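Ribose-phosphate pyrophosphokinase (Mycobacterium smegmatis, PDB 5MP7) probably makes phosphoribosyl pyrophosphate by transferring the pyrophosphoryl group of ATP to the 1-hydroxyl of ribose 5-phosphate, in a magnesium-dependent reaction. Local coordinates at residues A[16-20]-A[73-77]; A[58-64]-A[90-96]; A[65-69]-A[283-287]; A[100-105]-A[116-121]. All coordinates share one frame; numbering follows the deposited sequence.

Interaction 1: residues A[16-20]-A[73-77]; sequences AGRAH and QWLME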
loop_
_atom_site.group_PDB
_atom_site.type_symbol
_atom_site.label_atom_id
_atom_site.label_comp_id
_atom_site.label_asym_id
_atom_site.label_seq_id
_atom_site.Cartn_x
_atom_site.Cartn_y
_atom_site.Cartn_z
ATOM N N ALA A 16 14.002 -30.264 -47.708
ATOM C CA ALA A 16 12.941 -30.943 -47.002
ATOM C C ALA A 16 12.474 -30.116 -45.843
ATOM O O ALA A 16 13.267 -29.508 -45.139
ATOM C CB ALA A 16 13.408 -32.290 -46.513
ATOM N N GLY A 17 11.163 -30.067 -45.673
ATOM C CA GLY A 17 10.590 -29.537 -44.449
ATOM C C GLY A 17 10.647 -30.540 -43.300
ATOM O O GLY A 17 11.062 -31.670 -43.474
ATOM N N ARG A 18 10.239 -30.088 -42.123
ATOM C CA ARG A 18 10.359 -30.853 -40.874
ATOM C C ARG A 18 9.223 -31.836 -40.612
ATOM O O ARG A 18 9.322 -32.612 -39.690
ATOM C CB ARG A 18 10.406 -29.889 -39.687
ATOM C CG ARG A 18 11.658 -29.032 -39.632
ATOM C CD ARG A 18 11.507 -27.975 -38.544
ATOM N NE ARG A 18 10.516 -26.958 -38.923
ATOM C CZ ARG A 18 9.867 -26.134 -38.091
ATOM N NH1 ARG A 18 10.085 -26.184 -36.783
ATOM N NH2 ARG A 18 9.005 -25.243 -38.583
ATOM N N ALA A 19 8.158 -31.811 -41.400
ATOM C CA ALA A 19 6.987 -32.629 -41.114
ATOM C C ALA A 19 7.205 -34.159 -41.196
ATOM O O ALA A 19 6.594 -34.906 -40.447
ATOM C CB ALA A 19 5.812 -32.230 -42.003
ATOM N N HIS A 20 8.054 -34.629 -42.098
ATOM C CA HIS A 20 8.125 -36.040 -42.306
ATOM C C HIS A 20 9.533 -36.395 -42.654
ATOM O O HIS A 20 9.832 -36.718 -43.787
ATOM C CB HIS A 20 7.128 -36.439 -43.372
ATOM C CG HIS A 20 6.967 -37.921 -43.517
ATOM N ND1 HIS A 20 6.257 -38.488 -44.550
ATOM C CD2 HIS A 20 7.476 -38.949 -42.807
ATOM C CE1 HIS A 20 6.336 -39.799 -44.470
ATOM N NE2 HIS A 20 7.073 -40.107 -43.423
ATOM N N GLN A 73 0.602 -24.957 -41.042
ATOM C CA GLN A 73 1.983 -24.699 -40.717
ATOM C C GLN A 73 2.950 -25.283 -41.756
ATOM O O GLN A 73 3.917 -24.644 -42.147
ATOM C CB GLN A 73 2.284 -25.313 -39.366
ATOM C CG GLN A 73 3.675 -25.043 -38.864
ATOM C CD GLN A 73 3.994 -25.895 -37.647
ATOM O OE1 GLN A 73 3.088 -26.346 -36.949
ATOM N NE2 GLN A 73 5.288 -26.103 -37.383
ATOM N N TRP A 74 2.684 -26.501 -42.208
ATOM C CA TRP A 74 3.617 -27.155 -43.133
ATOM C C TRP A 74 3.483 -26.617 -44.533
ATOM O O TRP A 74 4.451 -26.588 -45.291
ATOM C CB TRP A 74 3.465 -28.670 -43.133
ATOM C CG TRP A 74 3.574 -29.299 -41.806
ATOM C CD1 TRP A 74 2.639 -30.079 -41.229
ATOM C CD2 TRP A 74 4.631 -29.180 -40.868
ATOM N NE1 TRP A 74 3.038 -30.460 -39.979
ATOM C CE2 TRP A 74 4.272 -29.934 -39.736
ATOM C CE3 TRP A 74 5.851 -28.518 -40.871
ATOM C CZ2 TRP A 74 5.093 -30.065 -38.614
ATOM C CZ3 TRP A 74 6.673 -28.632 -39.736
ATOM C CH2 TRP A 74 6.283 -29.414 -38.625
ATOM N N LEU A 75 2.282 -26.204 -44.875
ATOM C CA LEU A 75 2.030 -25.538 -46.153
ATOM C C LEU A 75 2.744 -24.187 -46.231
ATOM O O LEU A 75 3.392 -23.889 -47.239
ATOM C CB LEU A 75 0.517 -25.376 -46.372
ATOM C CG LEU A 75 0.136 -24.697 -47.672
ATOM C CD1 LEU A 75 0.692 -25.432 -48.902
ATOM C CD2 LEU A 75 -1.387 -24.594 -47.703
ATOM N N MET A 76 2.652 -23.383 -45.167
ATOM C CA MET A 76 3.434 -22.124 -45.090
ATOM C C MET A 76 4.938 -22.360 -45.103
ATOM O O MET A 76 5.634 -21.635 -45.758
ATOM C CB MET A 76 3.101 -21.317 -43.863
ATOM C CG MET A 76 1.712 -20.691 -43.920
ATOM S SD MET A 76 1.385 -19.605 -45.328
ATOM C CE MET A 76 2.878 -18.601 -45.362
ATOM N N GLU A 77 5.428 -23.413 -44.445
ATOM C CA GLU A 77 6.846 -23.701 -44.481
ATOM C C GLU A 77 7.324 -23.982 -45.899
ATOM O O GLU A 77 8.375 -23.515 -46.293
ATOM C CB GLU A 77 7.209 -24.854 -43.523
ATOM C CG GLU A 77 8.693 -25.223 -43.550
ATOM C CD GLU A 77 9.137 -26.161 -42.409
ATOM O OE1 GLU A 77 8.972 -27.419 -42.513
ATOM O OE2 GLU A 77 9.704 -25.636 -41.408
#
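E77 and R18 meet because of two torsions: the E77 chain runs out straight from its helix, CG opposite the backbone N, while the R18 chain, otherwise extended, bends at chi3 (-70°) and brings NE and NH2 edge-on to E77 OE2. The setting is the PRTase-like N-terminal domain, where the loop between strand 12-16 and helix 21-31 lies against helix 71-87. The two side chains cross at roughly a right angle. R18 offers NE and NH2 side-on, and both converge on E77 OE2, each at 2.9 Å. OE2 stays near the guanidinium plane, but the carboxylate is turned 50° from that plane; NE therefore finds the syn lone pair, whereas NH2 arrives from above the carboxylate. E77 OE1 accepts from R18 N at 3.0 Å, a nearly straight bond that ties the loop's main chain to the same carboxylate. Q65 NE2 also donates to OE1. The arginine and the two N-H donors to OE1 would probably favour an ionised E77, which is buried; R18 NH2 also makes a salt bridge with D42. One turn earlier on the helix, W74 turns its indole to the loop and W74 CZ3 lies over one face of the guanidinium. A19 sits on the indole face as a CH-pi contact, its CB 3.5 Å from the centroid of the five-membered ring of W74 and 13° off the ring normal.

Interaction 2: residues A[58-64]-A[90-96]; sequences GCDAFVL and AKRITAI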
loop_
_atom_site.group_PDB
_atom_site.type_symbol
_atom_site.label_atom_id
_atom_site.label_comp_id
_atom_site.label_asym_id
_atom_site.label_seq_id
_atom_site.Cartn_x
_atom_site.Cartn_y
_atom_site.Cartn_z
ATOM N N GLY A 58 21.555 -21.386 -58.937
ATOM C CA GLY A 58 21.657 -22.202 -60.143
ATOM C C GLY A 58 21.197 -23.640 -60.093
ATOM O O GLY A 58 21.270 -24.340 -61.107
ATOM N N CYS A 59 20.639 -24.069 -58.962
ATOM C CA CYS A 59 20.249 -25.451 -58.767
ATOM C C CYS A 59 18.862 -25.805 -59.344
ATOM O O CYS A 59 18.016 -24.958 -59.581
ATOM C CB CYS A 59 20.279 -25.795 -57.281
ATOM S SG CYS A 59 18.872 -25.149 -56.303
ATOM N N ASP A 60 18.680 -27.089 -59.580
ATOM C CA ASP A 60 17.380 -27.670 -59.836
ATOM C C ASP A 60 16.908 -28.171 -58.471
ATOM O O ASP A 60 17.452 -29.126 -57.948
ATOM C CB ASP A 60 17.500 -28.812 -60.839
ATOM C CG ASP A 60 17.847 -28.325 -62.244
ATOM O OD1 ASP A 60 18.803 -27.527 -62.439
ATOM O OD2 ASP A 60 17.171 -28.759 -63.189
ATOM N N ALA A 61 15.943 -27.477 -57.884
ATOM C CA ALA A 61 15.556 -27.694 -56.513
ATOM C C ALA A 61 14.298 -28.508 -56.456
ATOM O O ALA A 61 13.380 -28.288 -57.249
ATOM C CB ALA A 61 15.331 -26.383 -55.810
ATOM N N PHE A 62 14.274 -29.464 -55.529
ATOM C CA PHE A 62 13.094 -30.271 -55.242
ATOM C C PHE A 62 12.758 -30.082 -53.769
ATOM O O PHE A 62 13.568 -30.383 -52.891
ATOM C CB PHE A 62 13.380 -31.713 -55.587
ATOM C CG PHE A 62 13.599 -31.923 -57.036
ATOM C CD1 PHE A 62 14.833 -31.656 -57.614
ATOM C CD2 PHE A 62 12.564 -32.327 -57.855
ATOM C CE1 PHE A 62 15.028 -31.801 -58.998
ATOM C CE2 PHE A 62 12.760 -32.489 -59.233
ATOM C CZ PHE A 62 14.002 -32.252 -59.796
ATOM N N VAL A 63 11.599 -29.516 -53.495
ATOM C CA VAL A 63 11.250 -29.123 -52.133
ATOM C C VAL A 63 10.195 -30.079 -51.650
ATOM O O VAL A 63 9.083 -29.993 -52.067
ATOM C CB VAL A 63 10.685 -27.713 -52.088
ATOM C CG1 VAL A 63 10.454 -27.287 -50.657
ATOM C CG2 VAL A 63 11.651 -26.787 -52.776
ATOM N N LEU A 64 10.576 -30.986 -50.761
ATOM C CA LEU A 64 9.735 -32.061 -50.316
ATOM C C LEU A 64 9.093 -31.719 -48.988
ATOM O O LEU A 64 9.765 -31.513 -48.011
ATOM C CB LEU A 64 10.572 -33.330 -50.198
ATOM C CG LEU A 64 9.980 -34.583 -49.538
ATOM C CD1 LEU A 64 8.673 -35.048 -50.145
ATOM C CD2 LEU A 64 11.020 -35.691 -49.667
ATOM N N ALA A 90 17.620 -19.928 -57.607
ATOM C CA ALA A 90 17.432 -21.296 -58.085
ATOM C C ALA A 90 16.898 -21.263 -59.528
ATOM O O ALA A 90 16.119 -20.407 -59.906
ATOM C CB ALA A 90 16.471 -22.036 -57.200
ATOM N N LYS A 91 17.401 -22.154 -60.348
ATOM C CA LYS A 91 17.071 -22.169 -61.768
ATOM C C LYS A 91 15.657 -22.713 -62.002
ATOM O O LYS A 91 14.865 -22.097 -62.676
ATOM C CB LYS A 91 18.135 -22.992 -62.518
ATOM C CG LYS A 91 18.069 -22.875 -64.010
ATOM C CD LYS A 91 19.260 -23.547 -64.640
ATOM C CE LYS A 91 20.477 -22.660 -64.786
ATOM N NZ LYS A 91 21.649 -23.575 -64.830
ATOM N N ARG A 92 15.340 -23.840 -61.379
ATOM C CA ARG A 92 14.050 -24.521 -61.505
ATOM C C ARG A 92 13.616 -24.996 -60.114
ATOM O O ARG A 92 14.431 -25.548 -59.380
ATOM C CB ARG A 92 14.240 -25.741 -62.382
ATOM C CG ARG A 92 14.102 -25.489 -63.858
ATOM C CD ARG A 92 14.696 -26.653 -64.686
ATOM N NE ARG A 92 15.368 -26.087 -65.857
ATOM C CZ ARG A 92 16.676 -26.125 -66.154
ATOM N NH1 ARG A 92 17.562 -26.777 -65.412
ATOM N NH2 ARG A 92 17.105 -25.511 -67.270
ATOM N N ILE A 93 12.342 -24.816 -59.772
ATOM C CA ILE A 93 11.801 -25.235 -58.481
ATOM C C ILE A 93 10.616 -26.179 -58.674
ATOM O O ILE A 93 9.608 -25.811 -59.256
ATOM C CB ILE A 93 11.343 -24.029 -57.654
ATOM C CG1 ILE A 93 12.493 -23.069 -57.510
ATOM C CG2 ILE A 93 10.878 -24.470 -56.261
ATOM C CD1 ILE A 93 12.076 -21.725 -56.985
ATOM N N THR A 94 10.735 -27.397 -58.177
ATOM C CA THR A 94 9.638 -28.332 -58.181
ATOM C C THR A 94 9.156 -28.565 -56.736
ATOM O O THR A 94 9.938 -28.898 -55.890
ATOM C CB THR A 94 10.083 -29.675 -58.783
ATOM O OG1 THR A 94 10.606 -29.477 -60.112
ATOM C CG2 THR A 94 8.933 -30.637 -58.828
ATOM N N ALA A 95 7.883 -28.361 -56.469
ATOM C CA ALA A 95 7.289 -28.660 -55.187
ATOM C C ALA A 95 6.759 -30.089 -55.201
ATOM O O ALA A 95 6.049 -30.508 -56.118
ATOM C CB ALA A 95 6.150 -27.716 -54.899
ATOM N N ILE A 96 7.108 -30.852 -54.187
ATOM C CA ILE A 96 6.629 -32.207 -54.051
ATOM C C ILE A 96 5.693 -32.246 -52.846
ATOM O O ILE A 96 6.098 -31.958 -51.730
ATOM C CB ILE A 96 7.801 -33.150 -53.839
ATOM C CG1 ILE A 96 8.632 -33.199 -55.101
ATOM C CG2 ILE A 96 7.305 -34.542 -53.523
ATOM C CD1 ILE A 96 9.984 -33.788 -54.839
HETATM O O HOH W 1 13.281 -28.558 -60.436
#
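D60 and R92 face each other on neighbouring parallel strands, the two strands of a right-handed beta-alpha-beta crossover through helix 71-87. The axes of the segments 60-64 and 92-96 approach to 4.8 Å, 19° apart. The R92 side chain can be followed outward: CB leaves on the sheet face that also carries F62 and T94, CG leads on to CD, which passes D60 OD2 at 3.6 Å, CZ lies 4.0 Å from that D60 OD2 with NE a little farther, and NH1 ends in a salt bridge to D60 OD2 at 3.0 Å and 159°. OD2 is met on its syn side, although the two planes are 53° apart. K91 CG lies over one guanidinium face. Further along, F62 CD2 is 3.7 Å from T94 CB, and L64 CD1 touches I96 CG2. At the ladder's start C59 O takes K91 N and, weakly, R92 N; from A61 N to R92 O onward it is regular. A water joins A61 O to T94 OG1, which also bonds R131. Helix 302-314 packs on the face of F62 and I96, helix 71-87 on that of V63 and I93. The chemistry is thus divided: near-linear main-chain bonds set the register, apolar carbon fills the interior, and an ion pair sits at the N-terminal end of the two strands, with R92 partly exposed.

Interaction 3: residues A[65-69]-A[283-287]; sequences QSHPA and NTLPI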
loop_
_atom_site.group_PDB
_atom_site.type_symbol
_atom_site.label_atom_id
_atom_site.label_comp_id
_atom_site.label_asym_id
_atom_site.label_seq_id
_atom_site.Cartn_x
_atom_site.Cartn_y
_atom_site.Cartn_z
ATOM N N GLN A 65 7.775 -31.662 -48.962
ATOM C CA GLN A 65 7.058 -31.455 -47.732
ATOM C C GLN A 65 5.796 -32.328 -47.707
ATOM O O GLN A 65 4.917 -32.220 -48.583
ATOM C CB GLN A 65 6.683 -29.965 -47.583
ATOM C CG GLN A 65 5.970 -29.610 -46.298
ATOM C CD GLN A 65 6.918 -29.550 -45.091
ATOM O OE1 GLN A 65 7.548 -30.530 -44.725
ATOM N NE2 GLN A 65 6.998 -28.385 -44.465
ATOM N N SER A 66 5.680 -33.130 -46.663
ATOM C CA SER A 66 4.436 -33.807 -46.350
ATOM C C SER A 66 3.553 -32.896 -45.459
ATOM O O SER A 66 4.039 -31.950 -44.889
ATOM C CB SER A 66 4.765 -35.093 -45.654
ATOM O OG SER A 66 3.646 -35.921 -45.650
ATOM N N HIS A 67 2.255 -33.168 -45.358
ATOM C CA HIS A 67 1.308 -32.241 -44.732
ATOM C C HIS A 67 0.401 -32.940 -43.749
ATOM O O HIS A 67 -0.827 -32.951 -43.908
ATOM C CB HIS A 67 0.477 -31.518 -45.792
ATOM C CG HIS A 67 1.277 -30.563 -46.598
ATOM N ND1 HIS A 67 1.929 -30.933 -47.746
ATOM C CD2 HIS A 67 1.571 -29.263 -46.398
ATOM C CE1 HIS A 67 2.604 -29.907 -48.217
ATOM N NE2 HIS A 67 2.395 -28.875 -47.422
ATOM N N PRO A 68 0.987 -33.530 -42.704
ATOM C CA PRO A 68 0.168 -34.032 -41.621
ATOM C C PRO A 68 -0.352 -32.886 -40.726
ATOM O O PRO A 68 0.051 -31.743 -40.881
ATOM C CB PRO A 68 1.148 -34.886 -40.853
ATOM C CG PRO A 68 2.452 -34.160 -41.015
ATOM C CD PRO A 68 2.418 -33.717 -42.450
ATOM N N ALA A 69 -1.188 -33.225 -39.757
ATOM C CA ALA A 69 -1.641 -32.281 -38.729
ATOM C C ALA A 69 -0.453 -31.785 -37.899
ATOM O O ALA A 69 0.416 -32.588 -37.570
ATOM C CB ALA A 69 -2.645 -32.959 -37.821
ATOM N N ASN A 283 3.454 -44.496 -47.097
ATOM C CA ASN A 283 3.970 -43.504 -46.150
ATOM C C ASN A 283 4.031 -42.073 -46.710
ATOM O O ASN A 283 5.019 -41.370 -46.505
ATOM C CB ASN A 283 5.332 -43.972 -45.585
ATOM C CG ASN A 283 6.434 -43.927 -46.608
ATOM O OD1 ASN A 283 6.202 -44.074 -47.804
ATOM N ND2 ASN A 283 7.628 -43.737 -46.148
ATOM N N THR A 284 3.014 -41.659 -47.456
ATOM C CA THR A 284 2.965 -40.287 -47.952
ATOM C C THR A 284 2.861 -39.338 -46.785
ATOM O O THR A 284 3.315 -38.230 -46.875
ATOM C CB THR A 284 1.761 -40.038 -48.883
ATOM O OG1 THR A 284 0.592 -40.638 -48.335
ATOM C CG2 THR A 284 2.017 -40.586 -50.288
ATOM N N LEU A 285 2.244 -39.801 -45.717
ATOM C CA LEU A 285 2.166 -39.132 -44.441
ATOM C C LEU A 285 2.919 -39.944 -43.430
ATOM O O LEU A 285 3.055 -41.148 -43.611
ATOM C CB LEU A 285 0.714 -39.049 -43.985
ATOM C CG LEU A 285 -0.055 -38.080 -44.883
ATOM C CD1 LEU A 285 -1.521 -38.400 -44.944
ATOM C CD2 LEU A 285 0.114 -36.631 -44.433
ATOM N N PRO A 286 3.440 -39.298 -42.367
ATOM C CA PRO A 286 4.248 -40.066 -41.415
ATOM C C PRO A 286 3.309 -40.908 -40.555
ATOM O O PRO A 286 2.342 -40.393 -40.025
ATOM C CB PRO A 286 4.946 -38.994 -40.579
ATOM C CG PRO A 286 4.072 -37.821 -40.692
ATOM C CD PRO A 286 3.366 -37.878 -42.003
ATOM N N ILE A 287 3.579 -42.198 -40.454
ATOM C CA ILE A 287 2.752 -43.074 -39.659
ATOM C C ILE A 287 3.450 -43.241 -38.318
ATOM O O ILE A 287 4.304 -44.108 -38.182
ATOM C CB ILE A 287 2.581 -44.458 -40.327
ATOM C CG1 ILE A 287 2.254 -44.335 -41.835
ATOM C CG2 ILE A 287 1.511 -45.239 -39.582
ATOM C CD1 ILE A 287 0.913 -43.705 -42.169
#
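P68 and P286 set two pyrrolidine rings against each other at about a right angle, the central apolar meeting between the loop after strand 60-64 and the loop after strand 278-282. P68 CB is 3.9 Å from P286 CD, and P68 CG lies 4.0 Å from P286 CG, so neighbouring ring carbons make a small patch of contact. L285 enters beside them: its CD2 branch rests on the main chain, 3.7 Å from P68 N and 3.8 Å from H67 C, and it touches P68 CB as well. The polar link comes from S66. With S66 OG opposite its own backbone N (chi1 -165°), the hydroxyl is turned across to the other loop and donates to T284 O at 2.6 Å. It approaches in the plane of that carbonyl, at a C=O...donor angle of 145°. The T284 hydroxyl is engaged elsewhere, with H260 ND1. Segment 65-69 belongs to the N-terminal domain and 283-287 to the synthetase-associated one, so the contact joins the two; H20 and W74 are N-terminal neighbours. The predicted ribose 5-phosphate residue D234 lies about 8 Å from L285, side chain to side chain, and the predicted ATP-binding R104 about 9 Å. Chemically, then, this contact between the domains is mostly apolar, with one short, directional bond satisfying a buried serine hydroxyl and a buried carbonyl.

Interaction 4: residues A[100-105]-A[116-121]; sequences YPYARQ and SARLVA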
loop_
_atom_site.group_PDB
_atom_site.type_symbol
_atom_site.label_atom_id
_atom_site.label_comp_id
_atom_site.label_asym_id
_atom_site.label_seq_id
_atom_site.Cartn_x
_atom_site.Cartn_y
_atom_site.Cartn_z
ATOM N N TYR A 100 -1.622 -33.997 -51.163
ATOM C CA TYR A 100 -1.953 -32.637 -51.596
ATOM C C TYR A 100 -2.954 -32.018 -50.625
ATOM O O TYR A 100 -4.068 -32.503 -50.480
ATOM C CB TYR A 100 -2.505 -32.682 -53.003
ATOM C CG TYR A 100 -2.658 -31.354 -53.677
ATOM C CD1 TYR A 100 -3.762 -30.535 -53.424
ATOM C CD2 TYR A 100 -1.763 -30.939 -54.653
ATOM C CE1 TYR A 100 -3.947 -29.335 -54.098
ATOM C CE2 TYR A 100 -1.934 -29.717 -55.338
ATOM C CZ TYR A 100 -3.039 -28.938 -55.063
ATOM O OH TYR A 100 -3.248 -27.755 -55.699
ATOM N N PRO A 101 -2.554 -30.983 -49.914
ATOM C CA PRO A 101 -3.467 -30.370 -48.961
ATOM C C PRO A 101 -4.655 -29.670 -49.621
ATOM O O PRO A 101 -4.484 -29.045 -50.668
ATOM C CB PRO A 101 -2.592 -29.313 -48.253
ATOM C CG PRO A 101 -1.411 -29.105 -49.113
ATOM C CD PRO A 101 -1.363 -30.162 -50.159
ATOM N N TYR A 102 -5.817 -29.786 -48.967
ATOM C CA TYR A 102 -7.074 -29.254 -49.386
ATOM C C TYR A 102 -7.636 -29.932 -50.623
ATOM O O TYR A 102 -8.546 -29.399 -51.255
ATOM C CB TYR A 102 -6.990 -27.725 -49.571
ATOM C CG TYR A 102 -6.858 -27.032 -48.286
ATOM C CD1 TYR A 102 -7.960 -26.788 -47.525
ATOM C CD2 TYR A 102 -5.608 -26.654 -47.797
ATOM C CE1 TYR A 102 -7.861 -26.136 -46.317
ATOM C CE2 TYR A 102 -5.478 -26.003 -46.592
ATOM C CZ TYR A 102 -6.618 -25.745 -45.852
ATOM O OH TYR A 102 -6.520 -25.193 -44.611
ATOM N N ALA A 103 -7.123 -31.096 -50.984
ATOM C CA ALA A 103 -7.599 -31.816 -52.192
ATOM C C ALA A 103 -9.071 -32.141 -52.150
ATOM O O ALA A 103 -9.701 -32.150 -53.193
ATOM C CB ALA A 103 -6.792 -33.071 -52.438
ATOM N N ARG A 104 -9.624 -32.377 -50.955
ATOM C CA ARG A 104 -11.045 -32.641 -50.835
ATOM C C ARG A 104 -11.944 -31.439 -51.152
ATOM O O ARG A 104 -13.072 -31.620 -51.612
ATOM C CB ARG A 104 -11.372 -33.224 -49.476
ATOM C CG ARG A 104 -10.961 -34.688 -49.380
ATOM C CD ARG A 104 -11.085 -35.216 -47.963
ATOM N NE ARG A 104 -10.218 -34.476 -47.046
ATOM C CZ ARG A 104 -10.189 -34.636 -45.720
ATOM N NH1 ARG A 104 -10.984 -35.510 -45.107
ATOM N NH2 ARG A 104 -9.333 -33.918 -45.005
ATOM N N GLN A 105 -11.446 -30.221 -50.946
ATOM C CA GLN A 105 -12.170 -29.004 -51.341
ATOM C C GLN A 105 -11.818 -28.580 -52.780
ATOM O O GLN A 105 -11.168 -27.575 -52.995
ATOM C CB GLN A 105 -11.880 -27.910 -50.329
ATOM C CG GLN A 105 -12.774 -26.681 -50.458
ATOM C CD GLN A 105 -14.232 -26.950 -50.105
ATOM O OE1 GLN A 105 -14.536 -27.602 -49.108
ATOM N NE2 GLN A 105 -15.140 -26.469 -50.936
ATOM N N SER A 116 -10.564 -24.522 -52.392
ATOM C CA SER A 116 -9.278 -24.446 -51.702
ATOM C C SER A 116 -8.139 -25.165 -52.403
ATOM O O SER A 116 -7.002 -24.755 -52.265
ATOM C CB SER A 116 -9.422 -24.998 -50.321
ATOM O OG SER A 116 -10.162 -24.095 -49.583
ATOM N N ALA A 117 -8.438 -26.250 -53.115
ATOM C CA ALA A 117 -7.414 -26.977 -53.855
ATOM C C ALA A 117 -6.826 -26.107 -54.966
ATOM O O ALA A 117 -5.651 -26.210 -55.278
ATOM C CB ALA A 117 -7.981 -28.252 -54.435
ATOM N N ARG A 118 -7.662 -25.266 -55.567
ATOM C CA ARG A 118 -7.205 -24.344 -56.599
ATOM C C ARG A 118 -6.374 -23.218 -55.952
ATOM O O ARG A 118 -5.370 -22.787 -56.511
ATOM C CB ARG A 118 -8.389 -23.799 -57.434
ATOM C CG ARG A 118 -8.062 -22.605 -58.348
ATOM C CD ARG A 118 -6.981 -22.945 -59.344
ATOM N NE ARG A 118 -6.356 -21.848 -60.060
ATOM C CZ ARG A 118 -6.703 -21.363 -61.251
ATOM N NH1 ARG A 118 -5.954 -20.417 -61.794
ATOM N NH2 ARG A 118 -7.784 -21.769 -61.914
ATOM N N LEU A 119 -6.780 -22.763 -54.776
ATOM C CA LEU A 119 -6.020 -21.718 -54.076
ATOM C C LEU A 119 -4.618 -22.201 -53.725
ATOM O O LEU A 119 -3.678 -21.475 -53.908
ATOM C CB LEU A 119 -6.731 -21.261 -52.805
ATOM C CG LEU A 119 -6.018 -20.236 -51.926
ATOM C CD1 LEU A 119 -5.923 -18.895 -52.615
ATOM C CD2 LEU A 119 -6.736 -20.134 -50.594
ATOM N N VAL A 120 -4.478 -23.451 -53.290
ATOM C CA VAL A 120 -3.161 -24.022 -53.007
ATOM C C VAL A 120 -2.252 -23.994 -54.226
ATOM O O VAL A 120 -1.073 -23.643 -54.123
ATOM C CB VAL A 120 -3.286 -25.451 -52.482
ATOM C CG1 VAL A 120 -1.943 -26.184 -52.456
ATOM C CG2 VAL A 120 -3.867 -25.441 -51.081
ATOM N N ALA A 121 -2.771 -24.389 -55.385
ATOM C CA ALA A 121 -1.964 -24.351 -56.609
ATOM C C ALA A 121 -1.532 -22.937 -56.974
ATOM O O ALA A 121 -0.419 -22.761 -57.410
ATOM C CB ALA A 121 -2.697 -24.999 -57.781
#
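Y100 to A103 forms a type II beta turn and Y102 to Q105 a type I turn, so segment 100-105 folds back twice beside the first turns of helix 116-127. The closest CA pair, Y102 and A117, is 5.0 Å apart. Such nearness is possible because a small residue faces the loop there: A117 CB packs 3.4 Å from Y102 O. The main chains are joined by A117 N, which donates to Q105 O at 3.0 Å and 168°, the donor tilted 32° from the carbonyl plane. Among the side chains, Y100 has CG opposite its backbone N (chi1 -169°), which points the ring at the helix, so that its hydroxyl donates to A117 O at 2.9 Å, with that oxygen at the ring edge. V120 comes from the opposite direction and splits its branches: CG1 lies 3.9 Å from Y100 CZ, while CG2 reaches Y102 CD2, also at 3.9 Å, and P101 O. The Y102 side chain crosses that of V120 at about a right angle and sets CD1 3.6 Å from S116 CB. Its hydroxyl bonds N72, and also the backbone N of I48 in the second subunit. Q105 CG lies against S116 as well, and its NE2 turns to P114 O. E47 of the second subunit, a predicted ATP-binding residue, bonds Y102 N and forms a salt bridge with R104. R104 and Q105 are themselves predicted to bind ATP, so this turn braced on a helix is consistent with the nucleotide site of class I PRPP synthetases, built at a subunit interface.

In the fold
Interactions 1 and 2 build the N-terminal domain: helix 71-87, which carries 73-77, connects the two strands of interaction 2, and G17 N probably bonds L64 O at 3.1 Å. Interaction 3 continues from the end of strand 60-64, where I96 O and Q65 N, 3.3 Å apart, make a probable hydrogen bond with interaction 2. It touches interaction 1 through Q65 NE2, 2.9 Å from E77 OE1; their centres are 10 Å apart. It is the contact that reaches the second domain, and interaction 4 is nested inside the loop it closes, with its centre 16 Å from that of interaction 3. In interaction 4, A103 comes within about 4 Å of the predicted magnesium ligand H138, side chain to side chain. Interaction 2 lies away from these sites.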